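Local coordinates for protein PppA (PDB 6JKV) that probably removes phosphate from serine and threonine residues of proteins as a manganese-binding PP2C-type phosphatase, and regulates type VI secretion in Pseudomonas aeruginosa, at residues Val59-Gly64 with Gly120-Leu125. Numbering follows the deposited sequence.
Sequences VADGMG and GSTLVL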
# COMPACT_ATOMS: atom_id res chain seq x y z
N VAL A 59 0.13 0.57 3.29
CA VAL A 59 1.45 0.03 2.88
C VAL A 59 2.20 1.12 2.12
O VAL A 59 1.60 1.76 1.25
CB VAL A 59 1.29 -1.25 2.05
CG1 VAL A 59 2.62 -1.70 1.47
CG2 VAL A 59 0.64 -2.36 2.86
N ALA A 60 3.47 1.33 2.46
CA ALA A 60 4.34 2.35 1.83
C ALA A 60 5.67 1.73 1.44
O ALA A 60 6.35 1.17 2.31
CB ALA A 60 4.52 3.52 2.78
N ASP A 61 6.03 1.82 0.16
CA ASP A 61 7.30 1.29 -0.38
C ASP A 61 8.30 2.44 -0.47
O ASP A 61 8.19 3.26 -1.40
CB ASP A 61 7.10 0.61 -1.74
CG ASP A 61 8.36 -0.03 -2.28
OD1 ASP A 61 9.45 0.28 -1.74
OD2 ASP A 61 8.26 -0.82 -3.24
N GLY A 62 9.24 2.49 0.47
CA GLY A 62 10.28 3.53 0.51
C GLY A 62 11.35 3.28 -0.53
O GLY A 62 11.63 2.11 -0.84
N MET A 63 11.93 4.36 -1.07
CA MET A 63 13.06 4.29 -2.02
C MET A 63 14.15 5.26 -1.57
O MET A 63 13.81 6.35 -1.07
CB MET A 63 12.61 4.63 -3.44
CG MET A 63 11.89 5.96 -3.54
SD MET A 63 11.72 6.53 -5.23
CE MET A 63 10.04 6.03 -5.58
N GLY A 64 15.41 4.87 -1.73
CA GLY A 64 16.56 5.76 -1.47
C GLY A 64 17.58 5.15 -0.54
O GLY A 64 18.60 5.82 -0.26
N GLY A 120 12.05 9.12 -1.14
CA GLY A 120 10.59 9.09 -1.29
C GLY A 120 10.01 7.76 -0.87
O GLY A 120 10.75 6.88 -0.37
N SER A 121 8.72 7.61 -1.09
CA SER A 121 8.00 6.36 -0.80
C SER A 121 6.68 6.36 -1.54
O SER A 121 6.02 7.41 -1.62
CB SER A 121 7.79 6.16 0.68
OG SER A 121 6.94 5.05 0.94
N THR A 122 6.32 5.21 -2.09
CA THR A 122 4.96 4.98 -2.61
C THR A 122 3.99 4.94 -1.43
O THR A 122 4.43 4.86 -0.25
CB THR A 122 4.89 3.69 -3.43
OG1 THR A 122 4.78 2.64 -2.47
CG2 THR A 122 6.09 3.51 -4.34
N LEU A 123 2.71 5.02 -1.73
CA LEU A 123 1.67 4.83 -0.71
C LEU A 123 0.48 4.12 -1.33
O LEU A 123 0.13 4.46 -2.46
CB LEU A 123 1.25 6.19 -0.14
CG LEU A 123 0.07 6.08 0.83
CD1 LEU A 123 0.40 6.72 2.16
CD2 LEU A 123 -1.19 6.67 0.22
N VAL A 124 -0.11 3.20 -0.59
CA VAL A 124 -1.48 2.68 -0.85
C VAL A 124 -2.16 2.55 0.51
O VAL A 124 -1.56 1.95 1.43
CB VAL A 124 -1.46 1.35 -1.64
CG1 VAL A 124 -0.63 0.28 -0.96
CG2 VAL A 124 -2.86 0.85 -1.90
N LEU A 125 -3.34 3.14 0.65
CA LEU A 125 -4.12 3.03 1.90
C LEU A 125 -5.55 2.63 1.53
O LEU A 125 -5.97 2.86 0.38
CB LEU A 125 -4.04 4.32 2.72
CG LEU A 125 -4.83 5.54 2.25
CD1 LEU A 125 -6.24 5.54 2.81
CD2 LEU A 125 -4.11 6.82 2.66
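D61 and T122 meet where two antiparallel strands, 56-63 and 120-129, run side by side in one sheet of the PP2C beta-sandwich. The pairing is regular at both ends and broken in the middle. At the inner end V59 and V124 form a hydrogen-bonded pair, V59 N reaching V124 O at 2.9 Å, nearly straight, and V124 N returning to V59 O. On the face carrying V59, V124 and M63, V124 CG1 packs against V59 CB at 3.9 Å. At T122 the second strand is interrupted, and a side chain takes over part of the backbone's role: with chi1 at 80°, OG1 sits between the backbone N and the carbonyl carbon and accepts a hydrogen bond from D61 N at 3.0 Å, and also hydrogen-bonds S141. T122 N donates to D61 O from above the carbonyl plane. D61 is thereby gripped through its main chain, and its carboxylate, CG anti to the backbone N (chi1 -176°), reaches two manganese ions: OD1 binds one together with G62 O, OD2 the other with D214 and D252. The opposite face is closely packed too, A60 CB lying 3.4 Å from S121 OG. At the other end M63 and G120 pair likewise: M63 N to G120 O is 2.9 Å, the return from G120 N to M63 O 3.3 Å. Packing is looser there: M63, partly exposed, touches through CG, 3.5 Å from G120 O. Under helix 69-82, S121 OG reaches forward and donates in the carbonyl plane to a lone pair of T122 O, 2.8 Å away.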